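Local coordinates for protein glucuronoarabinoxylan endo-1,4-beta-xylanase (Clostridium papyrosolvens, PDB 4FMV) that hydrolyses internal beta-1,4 linkages of xylan as a family 30, subfamily 8 endoxylanase, this chain being the catalytic part of a longer protein, at residues C26-L37 with I267-G278; K282-F293 with Y351-M359. All coordinates share one frame; numbering follows the deposited sequence.

Interaction 1. Residues C26-L37 with I267-G278; sequences CGTISDYVMNSL and ITWPNGLATSSG
The carbonyl oxygen of S276 is held by two waters that both lead back to S30: water 2 gives it a bond of 2.6 Å and also meets S30 OG, while water 3 gives it another and accepts from S30 N. S30 is also the N-cap of helix 31-40, its OG taking a hydrogen bond from V33 N at 3.1 Å, so the solvent bridge and the helix start share one hydroxyl. A second carbonyl, G278 O, works in the same manner, accepting from water 4, which also meets Y32 OH, and from water 5, which also meets S36 OG; the latter water lies 3.1 Å above the plane of the Y32 ring, over its centre.

Behind these waters the contact turns apolar. I267 CG2 and L37 CD1 meet tip to tip at 3.5 Å, a tight fit, and V33 CG1 slides alongside the same methyl. The other V33 branch, CG2, rests on T275 O and on the CA of G278, whose positive phi (108°) suits glycine. I29 crosses I267 at about a right angle, CD1 to CD1. With SG anti to its carbonyl carbon (chi1 -62°), C26 sets its sulfur at the edge of the W269 pyrrole ring, 3.6 Å from NE1, where T268 N also gives SG a weak bond.

In the (beta/alpha)8 barrel this joins the first helix, 31-40, to the loop following the last barrel strand, 261-266. I267 and L273 lean on A21 of strand 11-22, L37 reaches A284 of helix 282-291, and T28 and M34 touch helix 67-78.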
loop_
_atom_site.group_PDB
_atom_site.type_symbol
_atom_site.label_atom_id
_atom_site.label_comp_id
_atom_site.label_asym_id
_atom_site.label_seq_id
_atom_site.Cartn_x
_atom_site.Cartn_y
_atom_site.Cartn_z
ATOM N N CYS A 26 9.507 10.221 -10.005
ATOM C CA CYS A 26 8.698 10.438 -11.218
ATOM C C CYS A 26 8.686 11.893 -11.677
ATOM O O CYS A 26 7.923 12.265 -12.588
ATOM C CB CYS A 26 7.273 9.911 -11.023
ATOM S SG CYS A 26 7.291 8.135 -10.713
ATOM N N GLY A 27 9.481 12.727 -11.015
ATOM C CA GLY A 27 9.419 14.158 -11.256
ATOM C C GLY A 27 7.998 14.643 -11.000
ATOM O O GLY A 27 7.343 14.216 -10.032
ATOM N N THR A 28 7.525 15.531 -11.872
ATOM C CA THR A 28 6.157 16.016 -11.812
ATOM C C THR A 28 5.299 15.195 -12.760
ATOM O O THR A 28 5.444 15.293 -13.986
ATOM C CB THR A 28 6.114 17.493 -12.202
ATOM O OG1 THR A 28 7.016 18.204 -11.349
ATOM C CG2 THR A 28 4.689 18.087 -12.070
ATOM N N ILE A 29 4.395 14.393 -12.189
ATOM C CA ILE A 29 3.544 13.520 -12.989
ATOM C C ILE A 29 2.421 14.351 -13.658
ATOM O O ILE A 29 1.921 15.324 -13.063
ATOM C CB ILE A 29 2.976 12.388 -12.134
ATOM C CG1 ILE A 29 4.133 11.538 -11.555
ATOM C CG2 ILE A 29 2.041 11.544 -12.937
ATOM C CD1 ILE A 29 3.703 10.262 -10.758
ATOM N N SER A 30 2.057 13.991 -14.894
ATOM C CA SER A 30 1.049 14.758 -15.642
ATOM C C SER A 30 -0.357 14.622 -15.050
ATOM O O SER A 30 -0.667 13.646 -14.358
ATOM C CB SER A 30 1.021 14.316 -17.102
ATOM O OG SER A 30 0.521 12.987 -17.217
ATOM N N ASP A 31 -1.222 15.591 -15.325
ATOM C CA ASP A 31 -2.620 15.418 -14.967
ATOM C C ASP A 31 -3.158 14.152 -15.618
ATOM O O ASP A 31 -3.934 13.431 -15.012
ATOM C CB ASP A 31 -3.476 16.608 -15.414
ATOM C CG ASP A 31 -3.629 17.661 -14.330
ATOM O OD1 ASP A 31 -3.822 17.303 -13.145
ATOM O OD2 ASP A 31 -3.547 18.852 -14.672
ATOM N N TYR A 32 -2.757 13.889 -16.861
ATOM C CA TYR A 32 -3.279 12.731 -17.586
ATOM C C TYR A 32 -3.076 11.434 -16.781
ATOM O O TYR A 32 -3.996 10.617 -16.588
ATOM C CB TYR A 32 -2.561 12.615 -18.940
ATOM C CG TYR A 32 -3.116 11.566 -19.882
ATOM C CD1 TYR A 32 -4.376 11.006 -19.682
ATOM C CD2 TYR A 32 -2.379 11.146 -20.990
ATOM C CE1 TYR A 32 -4.891 10.066 -20.564
ATOM C CE2 TYR A 32 -2.881 10.203 -21.863
ATOM C CZ TYR A 32 -4.138 9.666 -21.649
ATOM O OH TYR A 32 -4.625 8.728 -22.531
ATOM N N VAL A 33 -1.853 11.224 -16.333
ATOM C CA VAL A 33 -1.535 9.981 -15.632
ATOM C C VAL A 33 -2.220 9.896 -14.262
ATOM O O VAL A 33 -2.766 8.851 -13.898
ATOM C CB VAL A 33 -0.030 9.819 -15.502
ATOM C CG1 VAL A 33 0.310 8.659 -14.537
ATOM C CG2 VAL A 33 0.563 9.578 -16.893
ATOM N N MET A 34 -2.203 10.999 -13.511
ATOM C CA MET A 34 -2.900 11.071 -12.217
ATOM C C MET A 34 -4.417 10.910 -12.366
ATOM O O MET A 34 -5.067 10.266 -11.526
ATOM C CB MET A 34 -2.557 12.374 -11.481
ATOM C CG MET A 34 -1.069 12.483 -11.142
ATOM S SD MET A 34 -0.438 11.064 -10.166
ATOM C CE MET A 34 -1.080 11.503 -8.543
ATOM N N ASN A 35 -4.980 11.467 -13.443
ATOM C CA ASN A 35 -6.423 11.320 -13.714
ATOM C C ASN A 35 -6.785 9.890 -14.055
ATOM O O ASN A 35 -7.845 9.396 -13.660
ATOM C CB ASN A 35 -6.901 12.269 -14.833
ATOM C CG ASN A 35 -6.875 13.732 -14.414
ATOM O OD1 ASN A 35 -6.788 14.048 -13.223
ATOM N ND2 ASN A 35 -6.948 14.639 -15.401
ATOM N N SER A 36 -5.897 9.209 -14.777
ATOM C CA SER A 36 -6.130 7.805 -15.109
ATOM C C SER A 36 -6.065 6.939 -13.853
ATOM O O SER A 36 -6.933 6.093 -13.625
ATOM C CB SER A 36 -5.110 7.306 -16.141
ATOM O OG SER A 36 -5.285 7.938 -17.405
ATOM N N LEU A 37 -5.019 7.139 -13.054
ATOM C CA LEU A 37 -4.785 6.297 -11.880
ATOM C C LEU A 37 -5.658 6.671 -10.686
ATOM O O LEU A 37 -6.240 5.795 -10.025
ATOM C CB LEU A 37 -3.307 6.362 -11.477
ATOM C CG LEU A 37 -2.355 5.751 -12.514
ATOM C CD1 LEU A 37 -0.975 5.669 -11.952
ATOM C CD2 LEU A 37 -2.844 4.345 -12.923
ATOM N N ILE A 267 5.321 4.998 -10.327
ATOM C CA ILE A 267 4.325 5.049 -11.384
ATOM C C ILE A 267 4.886 5.070 -12.802
ATOM O O ILE A 267 4.630 4.126 -13.559
ATOM C CB ILE A 267 3.305 6.199 -11.209
ATOM C CG1 ILE A 267 2.439 5.963 -9.963
ATOM C CG2 ILE A 267 2.427 6.289 -12.442
ATOM C CD1 ILE A 267 1.831 7.258 -9.379
ATOM N N THR A 268 5.639 6.087 -13.214
ATOM C CA THR A 268 5.892 6.042 -14.649
ATOM C C THR A 268 7.282 5.483 -14.895
ATOM O O THR A 268 8.203 6.192 -15.288
ATOM C CB THR A 268 5.875 7.514 -15.140
ATOM O OG1 THR A 268 6.650 8.322 -14.234
ATOM C CG2 THR A 268 4.433 8.066 -15.118
ATOM N N TRP A 269 7.297 4.161 -14.961
ATOM C CA TRP A 269 8.497 3.340 -15.118
ATOM C C TRP A 269 8.045 2.034 -15.755
ATOM O O TRP A 269 6.899 1.653 -15.557
ATOM C CB TRP A 269 9.137 3.102 -13.755
ATOM C CG TRP A 269 9.756 4.346 -13.184
ATOM C CD1 TRP A 269 9.165 5.269 -12.363
ATOM C CD2 TRP A 269 11.097 4.798 -13.395
ATOM N NE1 TRP A 269 10.058 6.275 -12.058
ATOM C CE2 TRP A 269 11.255 6.001 -12.667
ATOM C CE3 TRP A 269 12.183 4.300 -14.125
ATOM C CZ2 TRP A 269 12.449 6.711 -12.656
ATOM C CZ3 TRP A 269 13.371 5.013 -14.115
ATOM C CH2 TRP A 269 13.494 6.202 -13.384
ATOM N N PRO A 270 8.935 1.321 -16.457
ATOM C CA PRO A 270 8.591 0.018 -17.051
ATOM C C PRO A 270 8.134 -1.049 -16.043
ATOM O O PRO A 270 7.244 -1.841 -16.370
ATOM C CB PRO A 270 9.904 -0.420 -17.695
ATOM C CG PRO A 270 10.599 0.884 -18.044
ATOM C CD PRO A 270 10.255 1.810 -16.911
ATOM N N ASN A 271 8.729 -1.085 -14.850
ATOM C CA ASN A 271 8.256 -2.008 -13.809
ATOM C C ASN A 271 7.184 -1.318 -12.975
ATOM O O ASN A 271 6.740 -1.841 -11.946
ATOM C CB ASN A 271 9.395 -2.539 -12.934
ATOM C CG ASN A 271 10.153 -1.441 -12.223
ATOM O OD1 ASN A 271 10.147 -0.291 -12.655
ATOM N ND2 ASN A 271 10.822 -1.793 -11.124
ATOM N N GLY A 272 6.815 -0.114 -13.414
ATOM C CA GLY A 272 5.774 0.673 -12.773
ATOM C C GLY A 272 4.401 0.418 -13.373
ATOM O O GLY A 272 4.102 -0.700 -13.799
ATOM N N LEU A 273 3.511 1.397 -13.251
ATOM C CA LEU A 273 2.158 1.290 -13.802
ATOM C C LEU A 273 1.810 2.057 -15.088
ATOM O O LEU A 273 0.713 1.880 -15.633
ATOM C CB LEU A 273 1.169 1.685 -12.702
ATOM C CG LEU A 273 1.397 0.953 -11.376
ATOM C CD1 LEU A 273 0.494 1.532 -10.287
ATOM C CD2 LEU A 273 1.164 -0.520 -11.575
ATOM N N ALA A 274 2.703 2.901 -15.579
ATOM C CA ALA A 274 2.297 3.793 -16.676
ATOM C C ALA A 274 3.512 4.326 -17.415
ATOM O O ALA A 274 4.620 4.267 -16.877
ATOM C CB ALA A 274 1.478 4.944 -16.122
ATOM N N THR A 275 3.335 4.857 -18.628
ATOM C CA THR A 275 4.421 5.660 -19.172
ATOM C C THR A 275 4.119 7.104 -18.841
ATOM O O THR A 275 2.982 7.455 -18.505
ATOM C CB THR A 275 4.539 5.531 -20.715
ATOM O OG1 THR A 275 3.402 6.126 -21.342
ATOM C CG2 THR A 275 4.658 4.066 -21.165
ATOM N N SER A 276 5.069 7.983 -19.102
ATOM C CA SER A 276 4.879 9.357 -18.688
ATOM C C SER A 276 3.979 10.079 -19.711
ATOM O O SER A 276 3.389 11.125 -19.404
ATOM C CB SER A 276 6.227 10.047 -18.540
ATOM O OG SER A 276 6.791 10.217 -19.816
ATOM N N SER A 277 3.848 9.490 -20.902
ATOM C CA SER A 277 2.958 10.020 -21.943
ATOM C C SER A 277 1.506 9.542 -21.783
ATOM O O SER A 277 0.634 9.902 -22.579
ATOM C CB SER A 277 3.472 9.662 -23.338
ATOM O OG SER A 277 3.376 8.269 -23.588
ATOM N N GLY A 278 1.246 8.744 -20.749
ATOM C CA GLY A 278 -0.112 8.432 -20.344
ATOM C C GLY A 278 -0.635 7.032 -20.624
ATOM O O GLY A 278 -1.795 6.740 -20.303
HETATM O O HOH W 1 6.658 11.112 -14.710
HETATM O O HOH W 2 0.974 12.108 -19.567
HETATM O O HOH W 3 3.820 12.038 -16.319
HETATM O O HOH W 4 -4.250 5.972 -21.564
HETATM O O HOH W 5 -2.952 8.371 -18.578
#

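Interaction 2. Residues K282-F293 with Y351-M359; sequences KRAYVLGQFAKF and YVTDSSRNM
This contact joins the last barrel helix, 282-291, to the turn between strands 347-353 and 360-366 of the beta side domain that accompanies the catalytic barrel in family 30. The helix and strand 351-353 run roughly antiparallel, at 147° with axes 8.6 Å apart. At the turn, K282 curls its chain at chi3 and chi4 to bring NZ onto several acceptors: D354 O at 2.8 Å, approached nearly along the C=O axis; N358 OD1, approached from above its carbonyl plane; R357 O, more weakly; and water 6. D354 O also accepts from R357 N, while R357 grips the D354 carboxylate side-on with NE and NH2, so the ammonium group joins a turn already braced from within.

About one helical turn on, the N358 side chain stacks over Y285: its CB stands 3.3 Å above the ring plane, over the centre, a CH-pi contact with the amide 12° from parallel to the ring. M359 CG meets the edge of the same ring.

Q289, bent at chi2 (-76°), turns both ends of its amide to the strand. OE1 can only accept, so the T353 hydroxyl must donate to it, at 2.6 Å, in plane and on a lone pair, and the same OG1 takes M359 N as a further donor. Q289 NE2 donates to Y351 O at 3.0 Å. Beyond, F293 and Y351 form an offset stack, centroids 4.4 Å apart, with M359 SD lying obliquely to the F293 ring.

Helix 240-255 touches K282 and V286 through I243, while strand 380-387, hydrogen-bonded to 351-353, meets Q289 and F293 through I381 and T383.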
loop_
_atom_site.group_PDB
_atom_site.type_symbol
_atom_site.label_atom_id
_atom_site.label_comp_id
_atom_site.label_asym_id
_atom_site.label_seq_id
_atom_site.Cartn_x
_atom_site.Cartn_y
_atom_site.Cartn_z
ATOM N N LYS A 282 -1.317 -3.059 -17.741
ATOM C CA LYS A 282 -2.275 -4.021 -17.196
ATOM C C LYS A 282 -2.191 -4.124 -15.674
ATOM O O LYS A 282 -3.220 -4.206 -15.005
ATOM C CB LYS A 282 -2.099 -5.392 -17.852
ATOM C CG LYS A 282 -3.157 -6.421 -17.439
ATOM C CD LYS A 282 -3.073 -7.647 -18.367
ATOM C CE LYS A 282 -3.369 -7.235 -19.816
ATOM N NZ LYS A 282 -4.822 -6.915 -19.953
ATOM N N ARG A 283 -0.972 -4.114 -15.130
ATOM C CA ARG A 283 -0.773 -4.167 -13.683
ATOM C C ARG A 283 -1.536 -3.073 -12.942
ATOM O O ARG A 283 -1.998 -3.297 -11.818
ATOM C CB ARG A 283 0.721 -4.104 -13.321
ATOM C CG ARG A 283 1.496 -5.408 -13.541
ATOM C CD ARG A 283 2.978 -5.092 -13.729
ATOM N NE ARG A 283 3.173 -4.463 -15.030
ATOM C CZ ARG A 283 4.234 -3.752 -15.382
ATOM N NH1 ARG A 283 5.214 -3.556 -14.525
ATOM N NH2 ARG A 283 4.299 -3.221 -16.598
ATOM N N ALA A 284 -1.686 -1.900 -13.562
ATOM C CA ALA A 284 -2.452 -0.813 -12.939
ATOM C C ALA A 284 -3.907 -1.218 -12.740
ATOM O O ALA A 284 -4.516 -0.890 -11.725
ATOM C CB ALA A 284 -2.371 0.476 -13.791
ATOM N N TYR A 285 -4.458 -1.922 -13.722
ATOM C CA TYR A 285 -5.838 -2.400 -13.670
ATOM C C TYR A 285 -6.008 -3.539 -12.652
ATOM O O TYR A 285 -7.032 -3.610 -11.966
ATOM C CB TYR A 285 -6.298 -2.841 -15.049
ATOM C CG TYR A 285 -6.320 -1.714 -16.070
ATOM C CD1 TYR A 285 -7.429 -0.885 -16.191
ATOM C CD2 TYR A 285 -5.232 -1.473 -16.897
ATOM C CE1 TYR A 285 -7.463 0.146 -17.126
ATOM C CE2 TYR A 285 -5.254 -0.433 -17.849
ATOM C CZ TYR A 285 -6.370 0.372 -17.946
ATOM O OH TYR A 285 -6.422 1.392 -18.869
ATOM N N VAL A 286 -5.004 -4.407 -12.528
ATOM C CA VAL A 286 -5.024 -5.410 -11.459
ATOM C C VAL A 286 -5.235 -4.709 -10.108
ATOM O O VAL A 286 -6.112 -5.090 -9.331
ATOM C CB VAL A 286 -3.720 -6.221 -11.385
ATOM C CG1 VAL A 286 -3.704 -7.093 -10.074
ATOM C CG2 VAL A 286 -3.540 -7.083 -12.640
ATOM N N LEU A 287 -4.437 -3.683 -9.825
ATOM C CA LEU A 287 -4.595 -2.958 -8.566
ATOM C C LEU A 287 -5.942 -2.247 -8.511
ATOM O O LEU A 287 -6.564 -2.155 -7.443
ATOM C CB LEU A 287 -3.435 -1.987 -8.325
ATOM C CG LEU A 287 -3.415 -1.221 -7.001
ATOM C CD1 LEU A 287 -3.275 -2.195 -5.833
ATOM C CD2 LEU A 287 -2.257 -0.219 -6.980
ATOM N N GLY A 288 -6.403 -1.749 -9.658
ATOM C CA GLY A 288 -7.696 -1.084 -9.735
ATOM C C GLY A 288 -8.908 -1.955 -9.408
ATOM O O GLY A 288 -9.944 -1.442 -8.965
ATOM N N GLN A 289 -8.802 -3.262 -9.659
ATOM C CA GLN A 289 -9.855 -4.212 -9.296
ATOM C C GLN A 289 -10.153 -4.128 -7.807
ATOM O O GLN A 289 -11.266 -4.461 -7.354
ATOM C CB GLN A 289 -9.412 -5.642 -9.622
ATOM C CG GLN A 289 -9.178 -5.926 -11.104
ATOM C CD GLN A 289 -10.447 -6.101 -11.905
ATOM O OE1 GLN A 289 -10.426 -6.021 -13.132
ATOM N NE2 GLN A 289 -11.561 -6.356 -11.223
ATOM N N PHE A 290 -9.134 -3.712 -7.051
ATOM C CA PHE A 290 -9.258 -3.420 -5.618
ATOM C C PHE A 290 -9.611 -1.960 -5.384
ATOM O O PHE A 290 -10.647 -1.666 -4.764
ATOM C CB PHE A 290 -7.985 -3.795 -4.852
ATOM C CG PHE A 290 -7.713 -5.290 -4.813
ATOM C CD1 PHE A 290 -6.963 -5.901 -5.807
ATOM C CD2 PHE A 290 -8.222 -6.075 -3.784
ATOM C CE1 PHE A 290 -6.729 -7.278 -5.779
ATOM C CE2 PHE A 290 -7.982 -7.448 -3.736
ATOM C CZ PHE A 290 -7.234 -8.053 -4.738
ATOM N N ALA A 291 -8.720 -1.060 -5.824
ATOM C CA ALA A 291 -8.769 0.374 -5.484
ATOM C C ALA A 291 -10.053 1.055 -5.850
ATOM O O ALA A 291 -10.572 1.855 -5.084
ATOM C CB ALA A 291 -7.639 1.113 -6.174
ATOM N N LYS A 292 -10.537 0.780 -7.056
ATOM C CA LYS A 292 -11.694 1.497 -7.571
ATOM C C LYS A 292 -12.912 1.189 -6.728
ATOM O O LYS A 292 -13.679 2.093 -6.398
ATOM C CB LYS A 292 -11.976 1.105 -9.028
ATOM C CG LYS A 292 -13.108 1.915 -9.708
ATOM C CD LYS A 292 -12.843 3.410 -9.728
ATOM C CE LYS A 292 -13.922 4.185 -10.526
ATOM N NZ LYS A 292 -13.504 5.629 -10.672
ATOM N N PHE A 293 -13.126 -0.101 -6.453
ATOM C CA PHE A 293 -14.339 -0.519 -5.762
ATOM C C PHE A 293 -14.302 -0.669 -4.241
ATOM O O PHE A 293 -15.356 -0.589 -3.603
ATOM C CB PHE A 293 -14.895 -1.786 -6.440
ATOM C CG PHE A 293 -14.839 -1.708 -7.937
ATOM C CD1 PHE A 293 -15.669 -0.831 -8.621
ATOM C CD2 PHE A 293 -13.915 -2.451 -8.652
ATOM C CE1 PHE A 293 -15.599 -0.713 -9.987
ATOM C CE2 PHE A 293 -13.841 -2.337 -10.029
ATOM C CZ PHE A 293 -14.692 -1.465 -10.694
ATOM N N TYR A 351 -16.316 -6.631 -13.225
ATOM C CA TYR A 351 -15.259 -5.976 -13.972
ATOM C C TYR A 351 -14.128 -6.968 -13.971
ATOM O O TYR A 351 -13.811 -7.525 -12.905
ATOM C CB TYR A 351 -14.821 -4.693 -13.263
ATOM C CG TYR A 351 -15.926 -3.673 -13.118
ATOM C CD1 TYR A 351 -16.179 -2.751 -14.126
ATOM C CD2 TYR A 351 -16.726 -3.643 -11.983
ATOM C CE1 TYR A 351 -17.191 -1.822 -14.010
ATOM C CE2 TYR A 351 -17.747 -2.708 -11.857
ATOM C CZ TYR A 351 -17.974 -1.807 -12.879
ATOM O OH TYR A 351 -18.969 -0.866 -12.763
ATOM N N VAL A 352 -13.506 -7.191 -15.132
ATOM C CA VAL A 352 -12.528 -8.271 -15.230
ATOM C C VAL A 352 -11.219 -7.822 -15.836
ATOM O O VAL A 352 -11.207 -7.044 -16.784
ATOM C CB VAL A 352 -13.090 -9.492 -16.020
ATOM C CG1 VAL A 352 -13.394 -9.111 -17.444
ATOM C CG2 VAL A 352 -12.103 -10.680 -15.988
ATOM N N THR A 353 -10.116 -8.311 -15.279
ATOM C CA THR A 353 -8.799 -8.119 -15.875
ATOM C C THR A 353 -8.172 -9.489 -16.165
ATOM O O THR A 353 -8.094 -10.354 -15.289
ATOM C CB THR A 353 -7.876 -7.297 -14.971
ATOM O OG1 THR A 353 -8.390 -5.959 -14.824
ATOM C CG2 THR A 353 -6.467 -7.225 -15.561
ATOM N N ASP A 354 -7.755 -9.681 -17.406
ATOM C CA ASP A 354 -7.086 -10.909 -17.837
ATOM C C ASP A 354 -6.185 -10.567 -19.038
ATOM O O ASP A 354 -5.880 -9.384 -19.258
ATOM C CB ASP A 354 -8.077 -12.062 -18.109
ATOM C CG ASP A 354 -8.833 -11.906 -19.410
ATOM O OD1 ASP A 354 -8.764 -10.817 -20.011
ATOM O OD2 ASP A 354 -9.509 -12.877 -19.826
ATOM N N SER A 355 -5.694 -11.580 -19.753
ATOM C CA SER A 355 -4.794 -11.340 -20.874
ATOM C C SER A 355 -5.335 -10.331 -21.900
ATOM O O SER A 355 -4.557 -9.587 -22.478
ATOM C CB SER A 355 -4.393 -12.648 -21.571
ATOM O OG SER A 355 -5.483 -13.210 -22.283
ATOM N N SER A 356 -6.631 -10.368 -22.208
ATOM C CA SER A 356 -7.209 -9.401 -23.147
ATOM C C SER A 356 -7.990 -8.233 -22.547
ATOM O O SER A 356 -8.415 -7.328 -23.277
ATOM C CB SER A 356 -8.094 -10.114 -24.173
ATOM O OG SER A 356 -9.270 -10.595 -23.548
ATOM N N ARG A 357 -8.181 -8.221 -21.234
ATOM C CA ARG A 357 -9.089 -7.230 -20.676
ATOM C C ARG A 357 -8.490 -6.431 -19.535
ATOM O O ARG A 357 -7.759 -6.976 -18.719
ATOM C CB ARG A 357 -10.395 -7.884 -20.253
ATOM C CG ARG A 357 -11.263 -8.199 -21.438
ATOM C CD ARG A 357 -12.396 -9.114 -21.059
ATOM N NE ARG A 357 -11.933 -10.438 -20.661
ATOM C CZ ARG A 357 -12.757 -11.451 -20.421
ATOM N NH1 ARG A 357 -14.064 -11.263 -20.544
ATOM N NH2 ARG A 357 -12.287 -12.633 -20.040
ATOM N N ASN A 358 -8.770 -5.127 -19.515
ATOM C CA ASN A 358 -8.347 -4.281 -18.413
ATOM C C ASN A 358 -9.549 -3.731 -17.661
ATOM O O ASN A 358 -10.191 -2.795 -18.121
ATOM C CB ASN A 358 -7.508 -3.142 -18.983
ATOM C CG ASN A 358 -6.154 -3.628 -19.465
ATOM O OD1 ASN A 358 -5.518 -4.470 -18.808
ATOM N ND2 ASN A 358 -5.698 -3.103 -20.610
ATOM N N MET A 359 -9.833 -4.275 -16.481
ATOM C CA MET A 359 -11.016 -3.829 -15.745
ATOM C C MET A 359 -12.227 -3.650 -16.668
ATOM O O MET A 359 -12.985 -2.702 -16.495
ATOM C CB MET A 359 -10.760 -2.510 -15.017
ATOM C CG MET A 359 -9.908 -2.630 -13.776
ATOM S SD MET A 359 -10.386 -1.381 -12.562
ATOM C CE MET A 359 -12.147 -1.615 -12.557
HETATM O O HOH W 6 -4.975 -6.298 -22.631
#

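Interactions 1 and 2 follow each other along the chain, their centres about 17 Å apart, and share the connection from strand 261-266 through loop 267-278 into helix 282-291. R283, on the face of that helix turned from 351-359, sends NH1 back to P270 O at 3.2 Å, a probable hydrogen bond, while its NE pairs with D238. A further tie runs from K292 NZ to G39 O and D40 O. Interaction 1 thus packs across the seam where strands 11-22 and 261-266 close the barrel. Its loops follow those strands, probably at the end where (beta/alpha)8 hydrolases carry their active site, whereas interaction 2 fixes the side domain to the final helix.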